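Long-range contacts in glutathione S-transferase (Gordonia bronchialis, PDB 4PTS), which probably catalyses glutathione-dependent transferase reactions, as a member of the glutathione transferase family with an omega-like C-terminal domain: residues L50-A55 with L77-P82; D85-T90 with R106-Y111. All blocks are in the same frame, centred on the assembly; numbering follows the deposited sequence.

How the contacts relate
Contact 1 (50-55 with 77-82) is buried in the sheet and pairs two parallel strands of one beta-alpha-beta unit; contact 2 (85-90 with 106-111) lies further out and is only partly buried, tying the loop after that unit to the start of helix 108-114. Their centres are about 12 Å apart, and they meet where G81 N probably bonds to T90 O (3.2 Å) and where the W89 ring reaches A53. The chemistry follows the position. Contact 1 is a backbone ladder with apolar side chains on its two faces, whereas contact 2 has a single backbone bond across it, with N87, R106 and K108 gathered at its outer side.

Contact 1 of 2, residues L50-A55 with L77-P82; sequences LIAARA and LGLCGP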
ATOM      1  N   LEU B  50      14.163  -5.218  30.820  1.00 19.74           N
ATOM      2  CA  LEU B  50      14.178  -4.912  29.417  1.00 19.15           C
ATOM      3  C   LEU B  50      13.020  -3.987  29.125  1.00 19.00           C
ATOM      4  O   LEU B  50      11.879  -4.312  29.489  1.00 19.09           O
ATOM      5  CB  LEU B  50      14.003  -6.192  28.624  1.00 18.77           C
ATOM      6  CG  LEU B  50      13.674  -6.046  27.148  1.00 18.45           C
ATOM      7  CD1 LEU B  50      14.759  -5.266  26.422  1.00 18.55           C
ATOM      8  CD2 LEU B  50      13.498  -7.433  26.571  1.00 18.49           C
ATOM      9  N   ILE B  51      13.299  -2.846  28.484  1.00 18.04           N
ATOM     10  CA  ILE B  51      12.234  -1.976  27.979  1.00 17.54           C
ATOM     11  C   ILE B  51      12.102  -2.060  26.473  1.00 17.67           C
ATOM     12  O   ILE B  51      13.057  -1.854  25.751  1.00 19.07           O
ATOM     13  CB  ILE B  51      12.469  -0.529  28.363  1.00 17.26           C
ATOM     14  CG1 ILE B  51      12.544  -0.404  29.891  1.00 17.61           C
ATOM     15  CG2 ILE B  51      11.374   0.351  27.766  1.00 17.09           C
ATOM     16  CD1 ILE B  51      11.298  -0.880  30.643  1.00 17.95           C
ATOM     17  N   ALA B  52      10.902  -2.354  25.999  1.00 17.86           N
ATOM     18  CA  ALA B  52      10.665  -2.539  24.586  1.00 17.80           C
ATOM     19  C   ALA B  52       9.312  -1.969  24.194  1.00 18.49           C
ATOM     20  O   ALA B  52       8.607  -1.369  25.013  1.00 18.59           O
ATOM     21  CB  ALA B  52      10.729  -4.018  24.274  1.00 17.81           C
ATOM     22  N   ALA B  53       8.972  -2.123  22.920  1.00 19.70           N
ATOM     23  CA  ALA B  53       7.652  -1.759  22.395  1.00 19.91           C
ATOM     24  C   ALA B  53       7.289  -2.757  21.303  1.00 20.55           C
ATOM     25  O   ALA B  53       8.135  -3.169  20.520  1.00 21.12           O
ATOM     26  CB  ALA B  53       7.668  -0.338  21.849  1.00 19.33           C
ATOM     27  N   ARG B  54       6.030  -3.139  21.243  1.00 22.17           N
ATOM     28  CA  ARG B  54       5.589  -4.091  20.243  1.00 24.15           C
ATOM     29  C   ARG B  54       5.745  -3.536  18.848  1.00 24.32           C
ATOM     30  O   ARG B  54       5.840  -4.310  17.883  1.00 26.84           O
ATOM     31  CB  ARG B  54       4.117  -4.427  20.426  1.00 25.64           C
ATOM     32  CG  ARG B  54       3.762  -5.080  21.737  1.00 25.79           C
ATOM     33  CD  ARG B  54       3.829  -6.595  21.655  1.00 26.57           C
ATOM     34  NE  ARG B  54       3.313  -7.136  22.908  1.00 27.33           N
ATOM     35  CZ  ARG B  54       3.503  -8.364  23.357  1.00 26.26           C
ATOM     36  NH1 ARG B  54       4.192  -9.252  22.652  1.00 26.50           N
ATOM     37  NH2 ARG B  54       2.991  -8.692  24.537  1.00 26.25           N
ATOM     38  N   ALA B  55       5.726  -2.209  18.739  1.00 23.28           N
ATOM     39  CA  ALA B  55       5.791  -1.509  17.442  1.00 24.00           C
ATOM     40  C   ALA B  55       7.133  -1.573  16.722  1.00 22.56           C
ATOM     41  O   ALA B  55       7.207  -1.779  15.512  1.00 20.96           O
ATOM     42  CB  ALA B  55       5.423  -0.040  17.649  1.00 25.20           C
ATOM     43  N   LEU B  77      10.276  -7.216  32.062  1.00 24.66           N
ATOM     44  CA  LEU B  77       9.880  -6.644  30.804  1.00 22.34           C
ATOM     45  C   LEU B  77       8.915  -5.514  31.002  1.00 21.21           C
ATOM     46  O   LEU B  77       7.873  -5.710  31.560  1.00 20.55           O
ATOM     47  CB  LEU B  77       9.198  -7.714  29.961  1.00 22.17           C
ATOM     48  CG  LEU B  77       8.494  -7.166  28.731  1.00 22.77           C
ATOM     49  CD1 LEU B  77       9.491  -6.480  27.814  1.00 23.14           C
ATOM     50  CD2 LEU B  77       7.810  -8.280  27.985  1.00 23.41           C
ATOM     51  N   GLY B  78       9.242  -4.338  30.495  1.00 21.71           N
ATOM     52  CA  GLY B  78       8.271  -3.248  30.367  1.00 22.30           C
ATOM     53  C   GLY B  78       7.941  -2.963  28.899  1.00 23.61           C
ATOM     54  O   GLY B  78       8.776  -3.110  28.026  1.00 23.06           O
ATOM     55  N   LEU B  79       6.712  -2.550  28.623  1.00 25.27           N
ATOM     56  CA  LEU B  79       6.273  -2.291  27.256  1.00 25.40           C
ATOM     57  C   LEU B  79       5.765  -0.869  27.101  1.00 25.80           C
ATOM     58  O   LEU B  79       4.894  -0.403  27.842  1.00 26.06           O
ATOM     59  CB  LEU B  79       5.180  -3.283  26.851  1.00 25.52           C
ATOM     60  CG  LEU B  79       5.674  -4.697  26.570  1.00 25.79           C
ATOM     61  CD1 LEU B  79       4.503  -5.664  26.369  1.00 26.37           C
ATOM     62  CD2 LEU B  79       6.574  -4.704  25.346  1.00 25.69           C
ATOM     63  N   CYS B  80       6.292  -0.177  26.109  1.00 26.72           N
ATOM     64  CA  CYS B  80       5.799   1.136  25.834  1.00 27.79           C
ATOM     65  C   CYS B  80       4.653   1.095  24.853  1.00 28.54           C
ATOM     66  O   CYS B  80       4.520   0.166  24.026  1.00 28.42           O
ATOM     67  CB  CYS B  80       6.911   2.004  25.313  1.00 28.14           C
ATOM     68  SG  CYS B  80       8.246   2.041  26.494  1.00 28.88           S
ATOM     69  N   GLY B  81       3.831   2.134  24.960  1.00 28.79           N
ATOM     70  CA  GLY B  81       2.770   2.360  24.020  1.00 30.25           C
ATOM     71  C   GLY B  81       3.320   2.848  22.689  1.00 31.70           C
ATOM     72  O   GLY B  81       4.398   3.484  22.631  1.00 30.66           O
ATOM     73  N   PRO B  82       2.548   2.601  21.617  1.00 32.23           N
ATOM     74  CA  PRO B  82       2.923   2.912  20.242  1.00 31.13           C
ATOM     75  C   PRO B  82       3.030   4.395  19.939  1.00 30.52           C
ATOM     76  O   PRO B  82       3.740   4.761  19.024  1.00 31.45           O
ATOM     77  CB  PRO B  82       1.791   2.297  19.424  1.00 31.78           C
ATOM     78  CG  PRO B  82       0.607   2.320  20.337  1.00 32.79           C
ATOM     79  CD  PRO B  82       1.143   2.156  21.726  1.00 32.39           C
TER
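A52 O takes a 2.8 Å hydrogen bond from C80 N on the neighbouring strand, in the carbonyl plane, and a weaker C-H...O contact from L79 CA. The ladder continues backwards through A52 N, which donates to G78 O, and G78 N, which donates to L50 O at 2.8 Å with an N-H...O angle of 167°. The strands run parallel in sense. On the face carrying L50, A52, L77 and L79, CD2 of L79 lies 4.3 Å from A52 CB, and L77 CD1 packs near L50 CG; L63 of helix 57-68 covers A52 and L77. On the other face CD1 of I51 sits against G78 CA at 3.9 Å. The I51 CG2 methyl, anti to the backbone N, meets C80 SG at 3.8 Å. R54 follows the paired residues, its chain bends at chi2 (-91°), and its guanidinium passes obliquely by L79, with NH2 3.8 Å from CD1; E337 O and T278 O take the polar end. An alanine in place of L79 would remove the methyl that lies beside the R54 guanidinium and would probably open a gap over A52 CB. Together the strands and helix 57-68 form the beta-alpha-beta crossover that begins a thioredoxin-like glutathione transferase domain. Three main-chain hydrogen bonds, with apolar side-chain contact added, thus hold L50 to A52 against L77 to C80, in the strand that leads toward C56, the predicted nucleophile, without drawing on polar side chains.

Contact 2 of 2, residues D85-T90 with R106-Y111; sequences DKNSWT and RLKDAY
R106 comes first, laying its CB 3.9 Å from the T90 CG2 methyl, the two side chains crossing at a slant. Its CG stands between the backbone N and the carbonyl carbon (chi1 55°), and the chain then extends past N87, whose CB is 4.4 Å from R106 CD. The guanidinium pairs by charge alone with D109, NH1 3.2 Å from OD1, which lies well out of the guanidinium plane. L107 N makes the one hydrogen bond between the segments, 3.0 Å to W89 O, approaching 26° from the carbonyl plane; its side chain packs beside W89 CB and on I51 and V124. K108 bends at chi3 (-85°), and its CE lies 3.6 Å from ND2 of N87. N87 is itself set by an Asx turn, its N donating to D85 OD1 within a type I turn. Further along, Y111 OH bonds to T123 O and N138 ND2, linking the helix to the chain at those two residues. With its main chain tied to L107, W89 sends its ring against A53 and H287 and to within about 4 Å of the C56 side chain, consistent with its predicted place in the glutathione site of a thioredoxin-like transferase domain.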
ATOM      1  N   ASP B  85       4.950  11.848  21.932  1.00 35.80           N
ATOM      2  CA  ASP B  85       5.343  13.134  21.328  1.00 37.01           C
ATOM      3  C   ASP B  85       6.856  13.154  21.001  1.00 34.68           C
ATOM      4  O   ASP B  85       7.494  12.105  20.867  1.00 29.87           O
ATOM      5  CB  ASP B  85       4.874  14.328  22.197  1.00 41.77           C
ATOM      6  CG  ASP B  85       5.658  14.474  23.531  1.00 48.47           C
ATOM      7  OD1 ASP B  85       6.818  13.989  23.638  1.00 52.67           O
ATOM      8  OD2 ASP B  85       5.109  15.103  24.479  1.00 50.97           O
ATOM      9  N   LYS B  86       7.406  14.362  20.884  1.00 35.84           N
ATOM     10  CA  LYS B  86       8.834  14.596  20.613  1.00 35.49           C
ATOM     11  C   LYS B  86       9.794  13.975  21.624  1.00 36.79           C
ATOM     12  O   LYS B  86      10.987  13.873  21.322  1.00 41.01           O
ATOM     13  CB  LYS B  86       9.138  16.106  20.535  1.00 33.07           C
ATOM     14  N   ASN B  87       9.310  13.578  22.810  1.00 35.51           N
ATOM     15  CA  ASN B  87      10.189  12.984  23.850  1.00 34.60           C
ATOM     16  C   ASN B  87      10.174  11.481  23.901  1.00 31.12           C
ATOM     17  O   ASN B  87      10.585  10.877  24.888  1.00 30.50           O
ATOM     18  CB  ASN B  87       9.866  13.541  25.233  1.00 35.09           C
ATOM     19  CG  ASN B  87      10.019  15.035  25.285  1.00 35.08           C
ATOM     20  OD1 ASN B  87       9.085  15.739  25.630  1.00 36.51           O
ATOM     21  ND2 ASN B  87      11.184  15.535  24.887  1.00 35.84           N
ATOM     22  N   SER B  88       9.742  10.893  22.802  1.00 29.91           N
ATOM     23  CA  SER B  88       9.855   9.483  22.602  1.00 29.30           C
ATOM     24  C   SER B  88       9.030   8.680  23.597  1.00 28.91           C
ATOM     25  O   SER B  88       8.063   9.189  24.149  1.00 28.50           O
ATOM     26  CB  SER B  88      11.322   9.108  22.685  1.00 28.73           C
ATOM     27  OG  SER B  88      11.521   7.863  22.061  1.00 29.05           O
ATOM     28  N   TRP B  89       9.444   7.445  23.858  1.00 28.41           N
ATOM     29  CA  TRP B  89       8.536   6.436  24.380  1.00 27.97           C
ATOM     30  C   TRP B  89       8.012   6.720  25.776  1.00 27.75           C
ATOM     31  O   TRP B  89       8.745   7.178  26.642  1.00 28.81           O
ATOM     32  CB  TRP B  89       9.224   5.093  24.352  1.00 27.41           C
ATOM     33  CG  TRP B  89       9.706   4.732  22.995  1.00 26.53           C
ATOM     34  CD1 TRP B  89      10.945   4.946  22.480  1.00 26.88           C
ATOM     35  CD2 TRP B  89       8.959   4.092  21.981  1.00 26.15           C
ATOM     36  NE1 TRP B  89      11.021   4.480  21.195  1.00 25.22           N
ATOM     37  CE2 TRP B  89       9.812   3.945  20.858  1.00 25.66           C
ATOM     38  CE3 TRP B  89       7.647   3.623  21.904  1.00 26.40           C
ATOM     39  CZ2 TRP B  89       9.398   3.340  19.673  1.00 25.71           C
ATOM     40  CZ3 TRP B  89       7.235   3.013  20.724  1.00 26.98           C
ATOM     41  CH2 TRP B  89       8.110   2.882  19.620  1.00 26.37           C
ATOM     42  N   THR B  90       6.726   6.454  25.955  1.00 28.23           N
ATOM     43  CA  THR B  90       6.037   6.643  27.217  1.00 28.59           C
ATOM     44  C   THR B  90       5.353   5.330  27.569  1.00 31.14           C
ATOM     45  O   THR B  90       5.234   4.420  26.719  1.00 30.92           O
ATOM     46  CB  THR B  90       4.963   7.744  27.138  1.00 27.26           C
ATOM     47  OG1 THR B  90       4.047   7.454  26.078  1.00 27.37           O
ATOM     48  CG2 THR B  90       5.588   9.090  26.881  1.00 27.28           C
ATOM     49  N   ARG B 106       7.897   8.195  31.324  1.00 31.27           N
ATOM     50  CA  ARG B 106       8.567   8.149  30.031  1.00 30.68           C
ATOM     51  C   ARG B 106      10.016   7.666  30.150  1.00 28.09           C
ATOM     52  O   ARG B 106      10.728   7.969  31.102  1.00 26.17           O
ATOM     53  CB  ARG B 106       8.528   9.519  29.359  1.00 34.03           C
ATOM     54  CG  ARG B 106       9.077  10.688  30.172  1.00 38.71           C
ATOM     55  CD  ARG B 106       9.152  11.904  29.230  1.00 45.54           C
ATOM     56  NE  ARG B 106       9.331  13.281  29.765  1.00 49.81           N
ATOM     57  CZ  ARG B 106      10.491  13.919  29.996  1.00 50.62           C
ATOM     58  NH1 ARG B 106      11.665  13.325  29.829  1.00 49.71           N
ATOM     59  NH2 ARG B 106      10.468  15.175  30.440  1.00 52.43           N
ATOM     60  N   LEU B 107      10.444   6.933  29.138  1.00 26.13           N
ATOM     61  CA  LEU B 107      11.743   6.292  29.127  1.00 24.54           C
ATOM     62  C   LEU B 107      12.882   7.293  29.187  1.00 25.26           C
ATOM     63  O   LEU B 107      13.941   6.973  29.688  1.00 23.32           O
ATOM     64  CB  LEU B 107      11.862   5.405  27.878  1.00 22.49           C
ATOM     65  CG  LEU B 107      13.124   4.598  27.650  1.00 21.53           C
ATOM     66  CD1 LEU B 107      13.291   3.587  28.763  1.00 21.59           C
ATOM     67  CD2 LEU B 107      13.095   3.909  26.300  1.00 21.59           C
ATOM     68  N   LYS B 108      12.686   8.494  28.655  1.00 28.50           N
ATOM     69  CA  LYS B 108      13.754   9.501  28.699  1.00 32.32           C
ATOM     70  C   LYS B 108      14.333   9.708  30.123  1.00 33.17           C
ATOM     71  O   LYS B 108      15.531   9.934  30.287  1.00 30.92           O
ATOM     72  CB  LYS B 108      13.262  10.832  28.135  1.00 34.98           C
ATOM     73  CG  LYS B 108      14.290  11.965  28.167  1.00 36.92           C
ATOM     74  CD  LYS B 108      13.705  13.282  27.658  1.00 39.90           C
ATOM     75  CE  LYS B 108      13.771  13.436  26.143  1.00 42.73           C
ATOM     76  NZ  LYS B 108      14.667  14.536  25.699  1.00 43.50           N
ATOM     77  N   ASP B 109      13.481   9.612  31.143  1.00 35.35           N
ATOM     78  CA  ASP B 109      13.922   9.761  32.541  1.00 36.00           C
ATOM     79  C   ASP B 109      15.016   8.763  32.906  1.00 32.18           C
ATOM     80  O   ASP B 109      15.927   9.096  33.629  1.00 33.43           O
ATOM     81  CB  ASP B 109      12.738   9.593  33.504  1.00 39.59           C
ATOM     82  CG  ASP B 109      11.668  10.693  33.338  1.00 44.00           C
ATOM     83  OD1 ASP B 109      11.942  11.705  32.609  1.00 40.45           O
ATOM     84  OD2 ASP B 109      10.562  10.528  33.956  1.00 48.30           O
ATOM     85  N   ALA B 110      14.927   7.553  32.370  1.00 29.36           N
ATOM     86  CA  ALA B 110      15.905   6.514  32.625  1.00 27.93           C
ATOM     87  C   ALA B 110      17.249   6.794  31.961  1.00 27.33           C
ATOM     88  O   ALA B 110      18.300   6.455  32.491  1.00 26.64           O
ATOM     89  CB  ALA B 110      15.357   5.178  32.146  1.00 28.62           C
ATOM     90  N   TYR B 111      17.209   7.358  30.765  1.00 27.62           N
ATOM     91  CA  TYR B 111      18.411   7.840  30.114  1.00 27.98           C
ATOM     92  C   TYR B 111      18.968   9.052  30.849  1.00 29.68           C
ATOM     93  O   TYR B 111      20.178   9.204  30.967  1.00 29.38           O
ATOM     94  CB  TYR B 111      18.107   8.263  28.693  1.00 26.86           C
ATOM     95  CG  TYR B 111      17.997   7.151  27.678  1.00 26.04           C
ATOM     96  CD1 TYR B 111      16.795   6.495  27.462  1.00 25.55           C
ATOM     97  CD2 TYR B 111      19.085   6.800  26.882  1.00 25.65           C
ATOM     98  CE1 TYR B 111      16.677   5.495  26.502  1.00 25.23           C
ATOM     99  CE2 TYR B 111      18.971   5.808  25.914  1.00 25.68           C
ATOM    100  CZ  TYR B 111      17.764   5.159  25.726  1.00 25.04           C
ATOM    101  OH  TYR B 111      17.646   4.190  24.764  1.00 24.54           O
TER